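Local coordinates for nucleoplasmin-like protein (PDB 1NLQ) that binds core histones and functions in the ATP-facilitated assembly of approximately regularly spaced nucleosomal arrays, at residues W20-D25 with G101-D106; L32-I37 with V86-I91; A65-K68 with A74-P77. All blocks are in the same frame, centred on the assembly; numbering follows the deposited sequence.

Interaction 1: W20-D25 with G101-D106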
loop_
_atom_site.group_PDB
_atom_site.type_symbol
_atom_site.label_atom_id
_atom_site.label_comp_id
_atom_site.label_asym_id
_atom_site.label_seq_id
_atom_site.Cartn_x
_atom_site.Cartn_y
_atom_site.Cartn_z
ATOM N N TRP A 20 3.454 11.039 21.057
ATOM C CA TRP A 20 4.754 11.259 20.442
ATOM C C TRP A 20 5.024 12.749 20.605
ATOM O O TRP A 20 4.238 13.585 20.163
ATOM C CB TRP A 20 4.736 10.909 18.951
ATOM C CG TRP A 20 6.055 11.188 18.265
ATOM C CD1 TRP A 20 7.231 10.512 18.443
ATOM C CD2 TRP A 20 6.326 12.215 17.302
ATOM N NE1 TRP A 20 8.218 11.053 17.647
ATOM C CE2 TRP A 20 7.688 12.099 16.937
ATOM C CE3 TRP A 20 5.551 13.220 16.708
ATOM C CZ2 TRP A 20 8.291 12.953 16.006
ATOM C CZ3 TRP A 20 6.152 14.071 15.777
ATOM C CH2 TRP A 20 7.513 13.928 15.437
ATOM N N ASP A 21 6.124 13.083 21.254
ATOM C CA ASP A 21 6.450 14.485 21.446
ATOM C C ASP A 21 7.928 14.649 21.701
ATOM O O ASP A 21 8.334 15.263 22.695
ATOM C CB ASP A 21 5.663 15.061 22.614
ATOM C CG ASP A 21 5.782 16.563 22.701
ATOM O OD1 ASP A 21 5.129 17.150 23.584
ATOM O OD2 ASP A 21 6.527 17.157 21.886
ATOM N N VAL A 22 8.713 14.105 20.773
ATOM C CA VAL A 22 10.167 14.137 20.810
ATOM C C VAL A 22 10.788 15.493 21.131
ATOM O O VAL A 22 10.921 16.352 20.253
ATOM C CB VAL A 22 10.746 13.651 19.460
ATOM C CG1 VAL A 22 12.259 13.817 19.434
ATOM C CG2 VAL A 22 10.366 12.208 19.238
ATOM N N ASP A 23 11.182 15.669 22.391
ATOM C CA ASP A 23 11.818 16.903 22.827
ATOM C C ASP A 23 10.882 18.099 22.671
ATOM O O ASP A 23 11.211 19.089 22.005
ATOM C CB ASP A 23 13.111 17.099 22.032
ATOM C CG ASP A 23 14.149 16.043 22.369
ATOM O OD1 ASP A 23 15.011 15.736 21.513
ATOM O OD2 ASP A 23 14.092 15.520 23.509
ATOM N N GLU A 24 9.723 17.973 23.316
ATOM C CA GLU A 24 8.655 18.972 23.344
ATOM C C GLU A 24 8.833 20.208 22.466
ATOM O O GLU A 24 8.648 20.136 21.251
ATOM C CB GLU A 24 8.382 19.393 24.799
ATOM N N ASP A 25 9.192 21.340 23.066
ATOM C CA ASP A 25 9.345 22.554 22.287
ATOM C C ASP A 25 10.757 22.898 21.834
ATOM O O ASP A 25 11.585 23.420 22.583
ATOM C CB ASP A 25 8.728 23.748 23.022
ATOM C CG ASP A 25 8.849 25.042 22.228
ATOM O OD1 ASP A 25 8.687 25.010 20.978
ATOM O OD2 ASP A 25 9.098 26.096 22.853
ATOM N N GLY A 101 6.257 2.872 12.227
ATOM C CA GLY A 101 6.651 3.980 11.380
ATOM C C GLY A 101 8.103 4.389 11.502
ATOM O O GLY A 101 8.950 3.627 11.983
ATOM N N HIS A 102 8.375 5.601 11.024
ATOM C CA HIS A 102 9.710 6.190 11.034
ATOM C C HIS A 102 9.708 7.375 11.971
ATOM O O HIS A 102 8.851 8.248 11.854
ATOM C CB HIS A 102 10.091 6.694 9.642
ATOM C CG HIS A 102 10.194 5.620 8.607
ATOM N ND1 HIS A 102 11.316 5.456 7.821
ATOM C CD2 HIS A 102 9.324 4.654 8.227
ATOM C CE1 HIS A 102 11.130 4.434 7.003
ATOM N NE2 HIS A 102 9.931 3.930 7.230
ATOM N N ASN A 103 10.667 7.409 12.889
ATOM C CA ASN A 103 10.781 8.511 13.834
ATOM C C ASN A 103 11.935 9.361 13.320
ATOM O O ASN A 103 13.090 9.073 13.597
ATOM C CB ASN A 103 11.115 7.988 15.229
ATOM C CG ASN A 103 10.801 8.990 16.312
ATOM O OD1 ASN A 103 10.766 10.198 16.065
ATOM N ND2 ASN A 103 10.566 8.495 17.527
ATOM N N ILE A 104 11.618 10.403 12.568
ATOM C CA ILE A 104 12.644 11.265 11.987
ATOM C C ILE A 104 13.059 12.366 12.965
ATOM O O ILE A 104 12.252 13.202 13.360
ATOM C CB ILE A 104 12.125 11.850 10.674
ATOM C CG1 ILE A 104 11.754 10.699 9.731
ATOM C CG2 ILE A 104 13.182 12.715 10.033
ATOM C CD1 ILE A 104 10.862 11.108 8.578
ATOM N N LYS A 105 14.337 12.368 13.336
ATOM C CA LYS A 105 14.853 13.316 14.321
ATOM C C LYS A 105 14.972 14.782 13.916
ATOM O O LYS A 105 14.778 15.669 14.742
ATOM C CB LYS A 105 16.209 12.821 14.832
ATOM C CG LYS A 105 16.245 11.332 15.222
ATOM C CD LYS A 105 15.140 10.948 16.209
ATOM C CE LYS A 105 15.453 9.610 16.871
ATOM N NZ LYS A 105 14.344 9.073 17.698
ATOM N N ASP A 106 15.304 15.039 12.657
ATOM C CA ASP A 106 15.437 16.415 12.185
ATOM C C ASP A 106 15.427 16.482 10.665
ATOM O O ASP A 106 15.219 15.470 9.996
ATOM C CB ASP A 106 16.722 17.046 12.737
ATOM C CG ASP A 106 17.950 16.212 12.450
ATOM O OD1 ASP A 106 18.146 15.813 11.281
ATOM O OD2 ASP A 106 18.723 15.964 13.397
#

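Interaction 2: L32-I37 with V86-I91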
loop_
_atom_site.group_PDB
_atom_site.type_symbol
_atom_site.label_atom_id
_atom_site.label_comp_id
_atom_site.label_asym_id
_atom_site.label_seq_id
_atom_site.Cartn_x
_atom_site.Cartn_y
_atom_site.Cartn_z
ATOM N N LEU A 32 7.136 12.447 12.295
ATOM C CA LEU A 32 6.739 11.078 12.591
ATOM C C LEU A 32 5.963 10.570 11.388
ATOM O O LEU A 32 4.956 11.160 10.994
ATOM C CB LEU A 32 5.843 11.031 13.825
ATOM C CG LEU A 32 5.324 9.638 14.192
ATOM C CD1 LEU A 32 6.488 8.718 14.548
ATOM C CD2 LEU A 32 4.371 9.757 15.359
ATOM N N VAL A 33 6.436 9.485 10.787
ATOM C CA VAL A 33 5.760 8.921 9.633
ATOM C C VAL A 33 5.123 7.617 10.075
ATOM O O VAL A 33 5.809 6.738 10.580
ATOM C CB VAL A 33 6.745 8.616 8.487
ATOM C CG1 VAL A 33 5.978 8.090 7.273
ATOM C CG2 VAL A 33 7.532 9.871 8.125
ATOM N N ILE A 34 3.814 7.502 9.911
ATOM C CA ILE A 34 3.135 6.275 10.306
ATOM C C ILE A 34 2.905 5.428 9.069
ATOM O O ILE A 34 2.128 5.796 8.190
ATOM C CB ILE A 34 1.795 6.574 10.995
ATOM C CG1 ILE A 34 2.042 7.356 12.289
ATOM C CG2 ILE A 34 1.070 5.280 11.298
ATOM C CD1 ILE A 34 3.049 6.708 13.237
ATOM N N LYS A 35 3.593 4.290 9.012
ATOM C CA LYS A 35 3.520 3.396 7.865
ATOM C C LYS A 35 2.470 2.309 7.934
ATOM O O LYS A 35 1.842 1.995 6.931
ATOM C CB LYS A 35 4.880 2.734 7.639
ATOM C CG LYS A 35 5.987 3.680 7.210
ATOM C CD LYS A 35 5.699 4.234 5.832
ATOM C CE LYS A 35 6.897 4.963 5.242
ATOM N NZ LYS A 35 6.637 5.361 3.826
ATOM N N GLN A 36 2.296 1.727 9.111
ATOM C CA GLN A 36 1.357 0.630 9.272
ATOM C C GLN A 36 0.712 0.586 10.653
ATOM O O GLN A 36 1.339 0.906 11.661
ATOM C CB GLN A 36 2.100 -0.693 8.985
ATOM C CG GLN A 36 1.331 -1.970 9.284
ATOM C CD GLN A 36 2.157 -3.232 9.026
ATOM O OE1 GLN A 36 2.033 -3.863 7.980
ATOM N NE2 GLN A 36 3.008 -3.593 9.982
ATOM N N ILE A 37 -0.569 0.224 10.676
ATOM C CA ILE A 37 -1.320 0.071 11.917
ATOM C C ILE A 37 -1.903 -1.318 11.748
ATOM O O ILE A 37 -2.707 -1.568 10.851
ATOM C CB ILE A 37 -2.416 1.144 12.073
ATOM C CG1 ILE A 37 -1.754 2.525 12.139
ATOM C CG2 ILE A 37 -3.192 0.905 13.364
ATOM C CD1 ILE A 37 -2.710 3.692 12.347
ATOM N N VAL A 86 1.813 14.481 18.890
ATOM C CA VAL A 86 0.773 13.608 18.367
ATOM C C VAL A 86 0.354 12.522 19.345
ATOM O O VAL A 86 1.190 11.808 19.883
ATOM C CB VAL A 86 1.235 12.929 17.067
ATOM C CG1 VAL A 86 0.145 12.016 16.543
ATOM C CG2 VAL A 86 1.587 13.977 16.037
ATOM N N THR A 87 -0.948 12.393 19.571
ATOM C CA THR A 87 -1.421 11.359 20.479
ATOM C C THR A 87 -2.338 10.378 19.753
ATOM O O THR A 87 -3.284 10.790 19.091
ATOM C CB THR A 87 -2.204 11.956 21.652
ATOM O OG1 THR A 87 -1.372 12.878 22.373
ATOM C CG2 THR A 87 -2.637 10.849 22.592
ATOM N N PHE A 88 -2.043 9.084 19.875
ATOM C CA PHE A 88 -2.849 8.037 19.244
ATOM C C PHE A 88 -3.672 7.388 20.338
ATOM O O PHE A 88 -3.136 7.043 21.392
ATOM C CB PHE A 88 -1.966 6.961 18.603
ATOM C CG PHE A 88 -1.039 7.479 17.552
ATOM C CD1 PHE A 88 0.309 7.655 17.832
ATOM C CD2 PHE A 88 -1.507 7.789 16.277
ATOM C CE1 PHE A 88 1.181 8.128 16.872
ATOM C CE2 PHE A 88 -0.644 8.265 15.300
ATOM C CZ PHE A 88 0.707 8.436 15.595
ATOM N N LYS A 89 -4.966 7.223 20.106
ATOM C CA LYS A 89 -5.805 6.610 21.124
ATOM C C LYS A 89 -6.726 5.546 20.566
ATOM O O LYS A 89 -7.318 5.727 19.509
ATOM C CB LYS A 89 -6.646 7.661 21.841
ATOM C CG LYS A 89 -7.427 7.056 22.989
ATOM C CD LYS A 89 -8.113 8.086 23.853
ATOM C CE LYS A 89 -8.899 7.373 24.945
ATOM N NZ LYS A 89 -9.668 8.295 25.811
ATOM N N LEU A 90 -6.844 4.436 21.289
ATOM C CA LEU A 90 -7.723 3.348 20.883
ATOM C C LEU A 90 -9.095 3.719 21.438
ATOM O O LEU A 90 -9.400 3.442 22.597
ATOM C CB LEU A 90 -7.233 2.030 21.480
ATOM C CG LEU A 90 -7.947 0.753 21.025
ATOM C CD1 LEU A 90 -7.773 0.556 19.521
ATOM C CD2 LEU A 90 -7.354 -0.435 21.779
ATOM N N ILE A 91 -9.915 4.359 20.609
ATOM C CA ILE A 91 -11.239 4.810 21.037
ATOM C C ILE A 91 -12.362 3.776 20.901
ATOM O O ILE A 91 -13.502 4.035 21.307
ATOM C CB ILE A 91 -11.654 6.104 20.294
ATOM C CG1 ILE A 91 -11.752 5.841 18.789
ATOM C CG2 ILE A 91 -10.641 7.210 20.566
ATOM C CD1 ILE A 91 -12.333 7.002 18.003
#

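Interaction 3: A65-K68 with A74-P77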
loop_
_atom_site.group_PDB
_atom_site.type_symbol
_atom_site.label_atom_id
_atom_site.label_comp_id
_atom_site.label_asym_id
_atom_site.label_seq_id
_atom_site.Cartn_x
_atom_site.Cartn_y
_atom_site.Cartn_z
ATOM N N ALA A 65 -7.326 4.707 11.647
ATOM C CA ALA A 65 -7.376 3.271 11.431
ATOM C C ALA A 65 -8.687 2.677 11.941
ATOM O O ALA A 65 -9.138 2.998 13.037
ATOM C CB ALA A 65 -6.189 2.592 12.138
ATOM N N VAL A 66 -9.306 1.840 11.122
ATOM C CA VAL A 66 -10.523 1.127 11.492
ATOM C C VAL A 66 -10.171 -0.301 11.104
ATOM O O VAL A 66 -10.032 -0.604 9.918
ATOM C CB VAL A 66 -11.756 1.588 10.687
ATOM C CG1 VAL A 66 -12.960 0.683 11.019
ATOM C CG2 VAL A 66 -12.091 3.025 11.033
ATOM N N LEU A 67 -9.997 -1.162 12.102
ATOM C CA LEU A 67 -9.623 -2.552 11.872
ATOM C C LEU A 67 -10.656 -3.501 12.472
ATOM O O LEU A 67 -11.397 -3.138 13.385
ATOM C CB LEU A 67 -8.262 -2.836 12.511
ATOM C CG LEU A 67 -7.111 -1.879 12.176
ATOM C CD1 LEU A 67 -5.948 -2.136 13.113
ATOM C CD2 LEU A 67 -6.693 -2.049 10.727
ATOM N N LYS A 68 -10.707 -4.719 11.946
ATOM C CA LYS A 68 -11.634 -5.723 12.456
ATOM C C LYS A 68 -11.215 -7.108 11.988
ATOM O O LYS A 68 -11.108 -7.359 10.790
ATOM C CB LYS A 68 -13.067 -5.423 11.997
ATOM C CG LYS A 68 -14.100 -6.392 12.593
ATOM C CD LYS A 68 -15.547 -5.949 12.381
ATOM C CE LYS A 68 -15.948 -5.947 10.921
ATOM N NZ LYS A 68 -17.437 -5.834 10.773
ATOM N N ALA A 74 -5.072 -4.811 8.697
ATOM C CA ALA A 74 -4.142 -3.698 8.777
ATOM C C ALA A 74 -4.418 -2.597 7.769
ATOM O O ALA A 74 -5.097 -2.803 6.770
ATOM C CB ALA A 74 -2.708 -4.219 8.571
ATOM N N VAL A 75 -3.906 -1.411 8.068
ATOM C CA VAL A 75 -4.001 -0.282 7.156
ATOM C C VAL A 75 -2.590 0.295 7.040
ATOM O O VAL A 75 -1.752 0.126 7.933
ATOM C CB VAL A 75 -4.975 0.830 7.635
ATOM C CG1 VAL A 75 -6.412 0.329 7.581
ATOM C CG2 VAL A 75 -4.603 1.289 9.036
ATOM N N ASN A 76 -2.324 0.952 5.921
ATOM C CA ASN A 76 -1.018 1.547 5.666
ATOM C C ASN A 76 -1.256 3.011 5.348
ATOM O O ASN A 76 -1.276 3.414 4.192
ATOM C CB ASN A 76 -0.360 0.839 4.484
ATOM C CG ASN A 76 -0.070 -0.620 4.776
ATOM O OD1 ASN A 76 0.897 -0.944 5.460
ATOM N ND2 ASN A 76 -0.922 -1.508 4.279
ATOM N N PRO A 77 -1.440 3.832 6.386
ATOM C CA PRO A 77 -1.694 5.263 6.203
ATOM C C PRO A 77 -0.626 6.019 5.419
ATOM O O PRO A 77 -0.931 6.754 4.473
ATOM C CB PRO A 77 -1.810 5.781 7.638
ATOM C CG PRO A 77 -2.261 4.573 8.414
ATOM C CD PRO A 77 -1.409 3.483 7.817
#

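Interaction 1: W20-D25 with G101-D106
Chi1 values of 177° in Trp20 and -161° in Asn103 set each CG on the far side of CB from its own backbone N, and the two side chains extend until indole and amide meet. They illustrate how one polar pair can join two sheets that otherwise pack through apolar side chains. Trp20 NE1 donates a hydrogen bond to Asn103 OD1 at 3.1 Å, and its N-H...O angle of 141° shows a moderately bent bond. The donor stands above the carbonyl plane of the amide, almost square to the C=O bond, and therefore does not lie on a lone pair. From the indole's side, the oxygen sits at the nitrogen edge, tilted somewhat from the ring plane, while ring and amide planes are steeply inclined to each other. Asn103 ND2 lies 3.5 Å from Trp20 NE1, but both are donors and do not bond. Val22 adds an apolar flank: its CG2 methyl, rather than CG1, reaches the amide, 3.8 Å from Asn103 OD1. The oxygen of this buried amide thus receives the indole N-H, with a methyl beside it. Backbone hydrogen bonds hold the two main players in place, Trp20 with Val86 and Asn103 with Ser5. The indole also packs on Leu32, and Gln30 NE2 bonds Val22 O in the loop that follows. Trp20 ends strand 17-20 of one sheet and Asn103 belongs to strand 97-104 of the other, which makes this a polar bridge between the two antiparallel four-stranded sheets of the jelly-roll sandwich that forms the N-terminal nucleoplasmin core.

Interaction 2: L32-I37 with V86-I91
While Leu32 and Ile34 turn inward onto Phe88, Lys35 on the same strand holds its NZ between two carboxylates, forming salt bridges to Asp78 of its own chain and to Asp78 of a second subunit. Lys35 and Gln36 both face His100 in a classic beta bulge. On the inner side, the Phe88 ring projects across the sandwich, its CG opposite the carbonyl carbon (chi1 -59°), and the two aliphatic side chains come to it from the opposite direction. Leu32 CD2 lies at the ring edge, in plane, 3.9 Å from Phe88 CE1. Ile34 approaches obliquely at the far end of the ring, with CG1 3.7 Å from Phe88 CZ and CD1 equally near that atom. Val86 CG1 rests over one face toward the rim, and Ile64 and Ile99 also touch the phenyl group. Replacing the phenyl ring of Phe88 with the methyl of an alanine is likely to open a gap in mid-core and take from Leu32 and Ile34 the ring they pack against. No hydrogen bond crosses between 32-37 and 86-91; here the sheets are joined by apolar packing alone, so complementary shape and burial, rather than directed bonds, must supply the cohesion.

Interaction 3: A65-K68 with A74-P77
Leu67 and Val75 meet through branches whose positions follow from their torsions. Leu67 swings CG opposite its carbonyl carbon (chi1 -51°), and chi2 of 168° sends CD1 out anti to CA, so that the other branch, CD2, turns to the backbone of 74-77. There the methyl lies 3.6 Å from Ala74 CA and 3.9 Å from Val75 N, touching main chain as much as side chain. Val75 points toward 65-68 and spreads its two methyls over different partners. With chi1 at -69°, CG2 takes the crowded position between backbone N and carbonyl carbon, and it meets Ala65 CB at 3.7 Å. CG1 faces Leu67 CD2 instead, 4.0 Å away. It also approaches Val66 O, a buried carbonyl oxygen with no hydrogen-bonding partner in the model. The Val66 side chain points away and packs on Leu39 of a neighbouring subunit. Lys68, whose side chain also leaves this apolar patch, is inferred to take part in the association between pentamers. Strands 60-68 and 74-82 are outermost in their respective sheets within the chain. Their inner neighbours are 48-55, bonded to Ala65 through Val51, and 31-39, bonded to Val75 through Ile37, and the Ile37 side chain also packs on Ala65.

How the interactions relate
Following the chain from the N terminus, 20-25 comes first, at the end of strand 17-20, followed by 32-37 and then 65-68. Only five residues later, 74-77 closes the short loop of interaction 3. Segment 86-91 then closes interaction 2 around it, and 101-106 finally closes interaction 1 around both, so the three nest without crossing. Each joins one sheet of the jelly roll to the other: interaction 2 near the middle of the chain, interactions 1 and 3 on opposite sides, their centres about 22 Å apart. A probable backbone hydrogen bond from His102 N to Val33 O connects interactions 1 and 2, and strands 31-39 and 74-82 adjoin between interactions 2 and 3, so successive contacts lie on neighbouring strands.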